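Local atomic coordinates of SVS_variant_AS1 (Streptomyces sp. CWA1, PDB entry 6TJA), a protein that probably cyclises a prenyl diphosphate into the diterpene spiroviolene, as an engineered ancestral form of a bacterial class I terpene cyclase. Residues L106-A119 with D124-R138. Sequence-based numbering, arbitrary orientation.
Sequences LAGRVQRALEAPSA and DRFVPALQDIARRFR
V110 lies level with V127, and the CA atoms of L114 and Q131 come to 6.0 Å, where helices 106-115 and 126-138 run roughly parallel, with axes 9.0 Å apart and crossing at -31°. Both helices belong to the all-alpha class I terpene synthase fold, and a short loop joins them. The apolar seam is made of small and branched side chains. V110 CG1 lies 3.6 Å from L130 CD2, and the two side chains cross at about a right angle. A113 CB meets V127 CG1. L114 has CG anti to its backbone N (chi1 177°), and its CD1 reaches A134 CB at 3.8 Å.

Polar groups of the second helix hold the C-terminal end of the first and the turn 116-119. Q131 stretches out beyond CG, and its NE2 donates to A119 O at 3.1 Å, from above the carbonyl plane. The same NE2 makes a weak bond to A113 O. With an alanine in its place, A119 O would probably lose this donor, A113 O its weak one, and the turn would be tied less firmly to the helix. Water 1 donates to A113 O at 2.7 Å and weakly accepts from R138 NH1.

At the other end of the seam, D124 OD2 comes to 3.4 Å from L106 CD1. D124 OD1 accepts from F126 N, a capping bond where the chain turns into helix 126-138, and forms a salt bridge with R90 of helix 70-91. The second subunit packs on P117, and its E218 forms a salt bridge with R112. R138 lays one guanidinium face against P117 CG. Its edge is turned to L114 O, where NH2 donates at 3.2 Å in the carbonyl plane, on a lone pair.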
ATOM      1  N   LEU A 106     -13.380  -5.977  -3.943  1.00 26.93           N
ATOM      2  CA  LEU A 106     -12.572  -6.425  -5.108  1.00 30.67           C
ATOM      3  C   LEU A 106     -11.103  -6.017  -4.920  1.00 26.97           C
ATOM      4  O   LEU A 106     -10.235  -6.857  -5.116  1.00 25.66           O
ATOM      5  CB  LEU A 106     -13.153  -5.854  -6.404  1.00 32.38           C
ATOM      6  CG  LEU A 106     -12.360  -6.199  -7.661  1.00 33.28           C
ATOM      7  CD1 LEU A 106     -12.550  -7.661  -8.038  1.00 32.58           C
ATOM      8  CD2 LEU A 106     -12.753  -5.310  -8.831  1.00 36.33           C
ATOM      9  N   ALA A 107     -10.827  -4.758  -4.578  1.00 29.07           N
ATOM     10  CA  ALA A 107      -9.451  -4.231  -4.398  1.00 25.88           C
ATOM     11  C   ALA A 107      -8.721  -5.113  -3.386  1.00 27.85           C
ATOM     12  O   ALA A 107      -7.511  -5.406  -3.565  1.00 25.49           O
ATOM     13  CB  ALA A 107      -9.473  -2.807  -3.930  1.00 27.00           C
ATOM     14  N   GLY A 108      -9.442  -5.532  -2.359  1.00 25.64           N
ATOM     15  CA  GLY A 108      -8.878  -6.381  -1.299  1.00 27.99           C
ATOM     16  C   GLY A 108      -8.595  -7.774  -1.812  1.00 25.02           C
ATOM     17  O   GLY A 108      -7.504  -8.287  -1.519  1.00 25.44           O
ATOM     18  N   ARG A 109      -9.526  -8.363  -2.559  1.00 27.56           N
ATOM     19  CA  ARG A 109      -9.375  -9.748  -3.099  1.00 31.38           C
ATOM     20  C   ARG A 109      -8.227  -9.760  -4.124  1.00 30.74           C
ATOM     21  O   ARG A 109      -7.383 -10.635  -4.033  1.00 30.72           O
ATOM     22  CB  ARG A 109     -10.685 -10.308  -3.665  1.00 33.68           C
ATOM     23  CG  ARG A 109     -11.758 -10.614  -2.616  1.00 42.59           C
ATOM     24  CD  ARG A 109     -12.990 -11.398  -3.068  1.00 41.32           C
ATOM     25  NE  ARG A 109     -13.427 -10.955  -4.376  1.00 50.07           N
ATOM     26  CZ  ARG A 109     -14.378 -10.034  -4.619  1.00 61.91           C
ATOM     27  NH1 ARG A 109     -15.048  -9.461  -3.625  1.00 57.78           N
ATOM     28  NH2 ARG A 109     -14.663  -9.702  -5.875  1.00 57.07           N
ATOM     29  N   VAL A 110      -8.165  -8.793  -5.040  1.00 29.85           N
ATOM     30  CA  VAL A 110      -7.110  -8.750  -6.095  1.00 29.64           C
ATOM     31  C   VAL A 110      -5.737  -8.529  -5.433  1.00 30.01           C
ATOM     32  O   VAL A 110      -4.781  -9.274  -5.752  1.00 26.51           O
ATOM     33  CB  VAL A 110      -7.440  -7.680  -7.145  1.00 28.33           C
ATOM     34  CG1 VAL A 110      -6.312  -7.470  -8.132  1.00 30.41           C
ATOM     35  CG2 VAL A 110      -8.707  -8.055  -7.870  1.00 29.61           C
ATOM     36  N   GLN A 111      -5.645  -7.553  -4.532  1.00 25.92           N
ATOM     37  CA  GLN A 111      -4.373  -7.267  -3.842  1.00 26.93           C
ATOM     38  C   GLN A 111      -3.906  -8.559  -3.123  1.00 26.46           C
ATOM     39  O   GLN A 111      -2.753  -8.945  -3.314  1.00 24.06           O
ATOM     40  CB  GLN A 111      -4.515  -6.006  -2.991  1.00 23.93           C
ATOM     41  CG  GLN A 111      -3.227  -5.607  -2.299  1.00 23.11           C
ATOM     42  CD  GLN A 111      -2.113  -5.132  -3.205  1.00 24.17           C
ATOM     43  OE1 GLN A 111      -2.345  -4.528  -4.270  1.00 24.79           O
ATOM     44  NE2 GLN A 111      -0.880  -5.365  -2.750  1.00 22.30           N
ATOM     45  N   ARG A 112      -4.781  -9.264  -2.414  1.00 26.77           N
ATOM     46  CA  ARG A 112      -4.404 -10.493  -1.676  1.00 26.77           C
ATOM     47  C   ARG A 112      -3.872 -11.557  -2.646  1.00 26.32           C
ATOM     48  O   ARG A 112      -2.823 -12.142  -2.346  1.00 25.71           O
ATOM     49  CB  ARG A 112      -5.562 -11.016  -0.827  1.00 26.86           C
ATOM     50  CG  ARG A 112      -5.179 -12.209   0.044  1.00 26.80           C
ATOM     51  CD  ARG A 112      -4.159 -11.821   1.096  1.00 27.64           C
ATOM     52  NE  ARG A 112      -3.547 -12.938   1.788  1.00 26.90           N
ATOM     53  CZ  ARG A 112      -2.419 -12.868   2.492  1.00 31.35           C
ATOM     54  NH1 ARG A 112      -1.773 -11.717   2.606  1.00 31.17           N
ATOM     55  NH2 ARG A 112      -1.965 -13.945   3.120  1.00 31.67           N
ATOM     56  N   ALA A 113      -4.521 -11.750  -3.789  1.00 28.41           N
ATOM     57  CA  ALA A 113      -4.102 -12.689  -4.861  1.00 28.24           C
ATOM     58  C   ALA A 113      -2.680 -12.385  -5.337  1.00 30.21           C
ATOM     59  O   ALA A 113      -1.931 -13.349  -5.652  1.00 28.70           O
ATOM     60  CB  ALA A 113      -5.078 -12.611  -6.008  1.00 29.02           C
ATOM     61  N   LEU A 114      -2.328 -11.097  -5.418  1.00 29.45           N
ATOM     62  CA  LEU A 114      -0.983 -10.634  -5.859  1.00 30.19           C
ATOM     63  C   LEU A 114       0.071 -11.054  -4.823  1.00 30.73           C
ATOM     64  O   LEU A 114       1.176 -11.375  -5.242  1.00 29.50           O
ATOM     65  CB  LEU A 114      -1.001  -9.114  -6.047  1.00 28.54           C
ATOM     66  CG  LEU A 114       0.331  -8.478  -6.430  1.00 30.55           C
ATOM     67  CD1 LEU A 114       0.897  -9.089  -7.721  1.00 29.90           C
ATOM     68  CD2 LEU A 114       0.181  -6.964  -6.576  1.00 31.45           C
ATOM     69  N   GLU A 115      -0.284 -11.045  -3.534  1.00 28.30           N
ATOM     70  CA  GLU A 115       0.642 -11.276  -2.399  1.00 31.10           C
ATOM     71  C   GLU A 115       0.654 -12.750  -1.970  1.00 31.31           C
ATOM     72  O   GLU A 115       1.635 -13.147  -1.356  1.00 34.81           O
ATOM     73  CB  GLU A 115       0.229 -10.420  -1.199  1.00 30.55           C
ATOM     74  CG  GLU A 115       0.337  -8.943  -1.504  1.00 31.36           C
ATOM     75  CD  GLU A 115       0.283  -7.974  -0.341  1.00 33.21           C
ATOM     76  OE1 GLU A 115       0.956  -8.230   0.682  1.00 34.85           O
ATOM     77  OE2 GLU A 115      -0.381  -6.920  -0.505  1.00 31.04           O
ATOM     78  N   ALA A 116      -0.379 -13.489  -2.292  1.00 30.62           N
ATOM     79  CA  ALA A 116      -0.511 -14.869  -1.904  1.00 34.50           C
ATOM     80  C   ALA A 116      -0.845 -15.758  -3.069  1.00 34.42           C
ATOM     81  O   ALA A 116      -1.916 -15.727  -3.556  1.00 38.43           O
ATOM     82  CB  ALA A 116      -1.582 -14.978  -0.858  1.00 33.94           C
ATOM     83  N   PRO A 117       0.096 -16.570  -3.495  1.00 38.97           N
ATOM     84  CA  PRO A 117      -0.040 -17.501  -4.609  1.00 40.78           C
ATOM     85  C   PRO A 117      -1.064 -18.586  -4.367  1.00 37.95           C
ATOM     86  O   PRO A 117      -1.590 -19.085  -5.308  1.00 36.30           O
ATOM     87  CB  PRO A 117       1.353 -18.099  -4.748  1.00 39.79           C
ATOM     88  CG  PRO A 117       2.234 -17.201  -4.035  1.00 42.23           C
ATOM     89  CD  PRO A 117       1.448 -16.563  -2.952  1.00 42.78           C
ATOM     90  N   SER A 118      -1.338 -18.908  -3.119  1.00 36.58           N
ATOM     91  CA  SER A 118      -2.347 -19.946  -2.764  1.00 37.57           C
ATOM     92  C   SER A 118      -3.775 -19.392  -2.914  1.00 38.18           C
ATOM     93  O   SER A 118      -4.731 -20.187  -2.968  1.00 39.59           O
ATOM     94  CB  SER A 118      -2.101 -20.505  -1.383  1.00 35.80           C
ATOM     95  OG  SER A 118      -2.031 -19.479  -0.402  1.00 38.27           O
ATOM     96  N   ALA A 119      -3.919 -18.077  -3.020  1.00 38.62           N
ATOM     97  CA  ALA A 119      -5.220 -17.403  -3.200  1.00 41.49           C
ATOM     98  C   ALA A 119      -5.959 -18.029  -4.392  1.00 43.63           C
ATOM     99  O   ALA A 119      -5.283 -18.346  -5.414  1.00 39.20           O
ATOM    100  CB  ALA A 119      -5.009 -15.917  -3.389  1.00 39.96           C
ATOM    101  N   ASP A 124     -13.371 -14.691 -10.615  1.00 51.89           N
ATOM    102  CA  ASP A 124     -12.784 -13.522 -11.207  1.00 44.34           C
ATOM    103  C   ASP A 124     -11.764 -13.842 -12.269  1.00 41.57           C
ATOM    104  O   ASP A 124     -10.743 -14.388 -11.976  1.00 40.27           O
ATOM    105  CB  ASP A 124     -12.115 -12.846 -10.097  1.00 46.42           C
ATOM    106  CG  ASP A 124     -11.997 -11.487 -10.327  1.00 51.55           C
ATOM    107  OD1 ASP A 124     -11.764 -11.107 -11.475  1.00 46.38           O
ATOM    108  OD2 ASP A 124     -12.267 -10.690  -9.448  1.00 60.80           O
ATOM    109  N   ARG A 125     -12.003 -13.423 -13.495  1.00 43.43           N
ATOM    110  CA  ARG A 125     -11.098 -13.853 -14.593  1.00 45.11           C
ATOM    111  C   ARG A 125      -9.822 -12.989 -14.604  1.00 42.32           C
ATOM    112  O   ARG A 125      -8.815 -13.418 -15.224  1.00 41.69           O
ATOM    113  CB  ARG A 125     -11.854 -13.800 -15.922  1.00 51.12           C
ATOM    114  CG  ARG A 125     -12.350 -12.415 -16.312  1.00 54.99           C
ATOM    115  CD  ARG A 125     -12.985 -12.453 -17.690  1.00 63.40           C
ATOM    116  NE  ARG A 125     -13.182 -11.127 -18.269  1.00 64.88           N
ATOM    117  CZ  ARG A 125     -14.166 -10.291 -17.945  1.00 59.88           C
ATOM    118  NH1 ARG A 125     -15.051 -10.613 -17.014  1.00 56.05           N
ATOM    119  NH2 ARG A 125     -14.241  -9.119 -18.549  1.00 59.37           N
ATOM    120  N   PHE A 126      -9.834 -11.820 -13.946  1.00 36.26           N
ATOM    121  CA  PHE A 126      -8.634 -10.956 -13.844  1.00 33.52           C
ATOM    122  C   PHE A 126      -7.613 -11.600 -12.902  1.00 33.54           C
ATOM    123  O   PHE A 126      -6.426 -11.341 -13.090  1.00 32.65           O
ATOM    124  CB  PHE A 126      -9.018  -9.526 -13.469  1.00 33.38           C
ATOM    125  CG  PHE A 126      -9.551  -8.787 -14.660  1.00 34.13           C
ATOM    126  CD1 PHE A 126      -8.691  -8.343 -15.657  1.00 37.60           C
ATOM    127  CD2 PHE A 126     -10.916  -8.573 -14.814  1.00 36.21           C
ATOM    128  CE1 PHE A 126      -9.188  -7.720 -16.802  1.00 40.38           C
ATOM    129  CE2 PHE A 126     -11.411  -7.940 -15.951  1.00 37.90           C
ATOM    130  CZ  PHE A 126     -10.550  -7.526 -16.949  1.00 37.18           C
ATOM    131  N   VAL A 127      -8.049 -12.430 -11.944  1.00 29.64           N
ATOM    132  CA  VAL A 127      -7.164 -12.853 -10.819  1.00 31.10           C
ATOM    133  C   VAL A 127      -6.125 -13.861 -11.315  1.00 32.36           C
ATOM    134  O   VAL A 127      -4.944 -13.629 -11.077  1.00 32.15           O
ATOM    135  CB  VAL A 127      -7.943 -13.315  -9.576  1.00 31.88           C
ATOM    136  CG1 VAL A 127      -7.142 -14.263  -8.694  1.00 33.19           C
ATOM    137  CG2 VAL A 127      -8.424 -12.109  -8.790  1.00 32.99           C
ATOM    138  N   PRO A 128      -6.475 -14.977 -11.998  1.00 32.75           N
ATOM    139  CA  PRO A 128      -5.466 -15.945 -12.439  1.00 36.09           C
ATOM    140  C   PRO A 128      -4.400 -15.304 -13.348  1.00 33.82           C
ATOM    141  O   PRO A 128      -3.231 -15.567 -13.149  1.00 33.57           O
ATOM    142  CB  PRO A 128      -6.260 -17.040 -13.195  1.00 36.89           C
ATOM    143  CG  PRO A 128      -7.683 -16.887 -12.647  1.00 36.83           C
ATOM    144  CD  PRO A 128      -7.840 -15.407 -12.352  1.00 35.87           C
ATOM    145  N   ALA A 129      -4.811 -14.428 -14.262  1.00 31.70           N
ATOM    146  CA  ALA A 129      -3.903 -13.623 -15.115  1.00 33.85           C
ATOM    147  C   ALA A 129      -2.878 -12.844 -14.259  1.00 35.16           C
ATOM    148  O   ALA A 129      -1.652 -12.929 -14.564  1.00 31.38           O
ATOM    149  CB  ALA A 129      -4.729 -12.711 -15.989  1.00 34.13           C
ATOM    150  N   LEU A 130      -3.347 -12.111 -13.234  1.00 30.46           N
ATOM    151  CA  LEU A 130      -2.467 -11.331 -12.330  1.00 27.91           C
ATOM    152  C   LEU A 130      -1.515 -12.292 -11.635  1.00 26.78           C
ATOM    153  O   LEU A 130      -0.355 -11.920 -11.428  1.00 28.26           O
ATOM    154  CB  LEU A 130      -3.278 -10.534 -11.294  1.00 26.81           C
ATOM    155  CG  LEU A 130      -2.440  -9.635 -10.386  1.00 26.87           C
ATOM    156  CD1 LEU A 130      -1.646  -8.622 -11.217  1.00 28.20           C
ATOM    157  CD2 LEU A 130      -3.277  -8.906  -9.352  1.00 27.40           C
ATOM    158  N   GLN A 131      -1.994 -13.471 -11.246  1.00 28.86           N
ATOM    159  CA  GLN A 131      -1.179 -14.431 -10.454  1.00 29.15           C
ATOM    160  C   GLN A 131      -0.046 -14.994 -11.321  1.00 28.31           C
ATOM    161  O   GLN A 131       1.026 -15.309 -10.750  1.00 30.84           O
ATOM    162  CB  GLN A 131      -2.060 -15.523  -9.856  1.00 29.51           C
ATOM    163  CG  GLN A 131      -2.851 -15.040  -8.649  1.00 31.27           C
ATOM    164  CD  GLN A 131      -3.573 -16.174  -7.974  1.00 29.99           C
ATOM    165  OE1 GLN A 131      -4.304 -16.903  -8.622  1.00 38.19           O
ATOM    166  NE2 GLN A 131      -3.382 -16.313  -6.670  1.00 28.96           N
ATOM    167  N   ASP A 132      -0.290 -15.141 -12.623  1.00 29.01           N
ATOM    168  CA  ASP A 132       0.706 -15.614 -13.611  1.00 32.36           C
ATOM    169  C   ASP A 132       1.794 -14.545 -13.743  1.00 32.40           C
ATOM    170  O   ASP A 132       2.985 -14.873 -13.631  1.00 30.31           O
ATOM    171  CB  ASP A 132       0.065 -15.860 -14.978  1.00 35.89           C
ATOM    172  CG  ASP A 132       1.060 -16.443 -15.975  1.00 36.89           C
ATOM    173  OD1 ASP A 132       1.500 -17.606 -15.780  1.00 37.12           O
ATOM    174  OD2 ASP A 132       1.442 -15.712 -16.877  1.00 39.71           O
ATOM    175  N   ILE A 133       1.378 -13.287 -13.924  1.00 32.32           N
ATOM    176  CA  ILE A 133       2.308 -12.132 -13.931  1.00 29.00           C
ATOM    177  C   ILE A 133       3.112 -12.190 -12.639  1.00 27.62           C
ATOM    178  O   ILE A 133       4.330 -12.165 -12.731  1.00 26.49           O
ATOM    179  CB  ILE A 133       1.587 -10.789 -14.091  1.00 29.82           C
ATOM    180  CG1 ILE A 133       0.960 -10.650 -15.478  1.00 29.38           C
ATOM    181  CG2 ILE A 133       2.550  -9.653 -13.783  1.00 29.11           C
ATOM    182  CD1 ILE A 133      -0.190  -9.647 -15.538  1.00 28.01           C
ATOM    183  N   ALA A 134       2.455 -12.297 -11.484  1.00 28.30           N
ATOM    184  CA  ALA A 134       3.143 -12.309 -10.171  1.00 29.32           C
ATOM    185  C   ALA A 134       4.173 -13.442 -10.118  1.00 28.94           C
ATOM    186  O   ALA A 134       5.259 -13.208  -9.571  1.00 29.88           O
ATOM    187  CB  ALA A 134       2.159 -12.432  -9.042  1.00 28.75           C
ATOM    188  N   ARG A 135       3.830 -14.626 -10.636  1.00 32.88           N
ATOM    189  CA  ARG A 135       4.710 -15.823 -10.613  1.00 35.60           C
ATOM    190  C   ARG A 135       5.970 -15.485 -11.426  1.00 31.80           C
ATOM    191  O   ARG A 135       7.110 -15.721 -10.942  1.00 30.96           O
ATOM    192  CB  ARG A 135       3.955 -17.045 -11.150  1.00 40.62           C
ATOM    193  CG  ARG A 135       4.805 -18.312 -11.194  1.00 51.60           C
ATOM    194  CD  ARG A 135       4.231 -19.426 -12.057  1.00 55.22           C
ATOM    195  NE  ARG A 135       3.762 -18.953 -13.362  1.00 59.05           N
ATOM    196  CZ  ARG A 135       4.534 -18.566 -14.388  1.00 56.09           C
ATOM    197  NH1 ARG A 135       5.861 -18.562 -14.297  1.00 51.10           N
ATOM    198  NH2 ARG A 135       3.955 -18.167 -15.510  1.00 51.32           N
ATOM    199  N   ARG A 136       5.776 -14.878 -12.593  1.00 30.27           N
ATOM    200  CA  ARG A 136       6.901 -14.385 -13.425  1.00 32.93           C
ATOM    201  C   ARG A 136       7.786 -13.451 -12.587  1.00 30.29           C
ATOM    202  O   ARG A 136       9.007 -13.654 -12.576  1.00 30.13           O
ATOM    203  CB  ARG A 136       6.357 -13.720 -14.689  1.00 34.68           C
ATOM    204  CG  ARG A 136       5.733 -14.708 -15.662  1.00 34.16           C
ATOM    205  CD  ARG A 136       4.926 -14.061 -16.762  1.00 36.21           C
ATOM    206  NE  ARG A 136       4.223 -15.060 -17.579  1.00 39.61           N
ATOM    207  CZ  ARG A 136       4.613 -15.500 -18.772  1.00 36.37           C
ATOM    208  NH1 ARG A 136       5.714 -15.067 -19.360  1.00 37.40           N
ATOM    209  NH2 ARG A 136       3.884 -16.398 -19.386  1.00 40.59           N
ATOM    210  N   PHE A 137       7.209 -12.461 -11.903  1.00 27.63           N
ATOM    211  CA  PHE A 137       7.981 -11.426 -11.165  1.00 25.67           C
ATOM    212  C   PHE A 137       8.808 -12.117 -10.096  1.00 26.05           C
ATOM    213  O   PHE A 137       9.935 -11.706  -9.894  1.00 30.76           O
ATOM    214  CB  PHE A 137       7.070 -10.370 -10.545  1.00 25.18           C
ATOM    215  CG  PHE A 137       6.501  -9.363 -11.509  1.00 23.94           C
ATOM    216  CD1 PHE A 137       6.730  -9.454 -12.868  1.00 25.99           C
ATOM    217  CD2 PHE A 137       5.708  -8.333 -11.043  1.00 23.67           C
ATOM    218  CE1 PHE A 137       6.207  -8.510 -13.739  1.00 27.47           C
ATOM    219  CE2 PHE A 137       5.206  -7.379 -11.909  1.00 25.76           C
ATOM    220  CZ  PHE A 137       5.462  -7.465 -13.255  1.00 26.63           C
ATOM    221  N   ARG A 138       8.268 -13.146  -9.455  1.00 27.15           N
ATOM    222  CA  ARG A 138       8.973 -13.866  -8.362  1.00 30.30           C
ATOM    223  C   ARG A 138      10.050 -14.790  -8.949  1.00 30.96           C
ATOM    224  O   ARG A 138      10.977 -15.080  -8.224  1.00 29.10           O
ATOM    225  CB  ARG A 138       7.989 -14.680  -7.513  1.00 31.66           C
ATOM    226  CG  ARG A 138       7.041 -13.823  -6.685  1.00 33.71           C
ATOM    227  CD  ARG A 138       6.311 -14.587  -5.596  1.00 34.72           C
ATOM    228  NE  ARG A 138       5.646 -13.620  -4.743  1.00 41.00           N
ATOM    229  CZ  ARG A 138       4.381 -13.188  -4.875  1.00 38.37           C
ATOM    230  NH1 ARG A 138       3.586 -13.657  -5.827  1.00 32.69           N
ATOM    231  NH2 ARG A 138       3.919 -12.305  -4.003  1.00 39.79           N
TER
HETATM  232  O   HOH W   1       0.547 -14.393  -6.105  1.00 26.84           O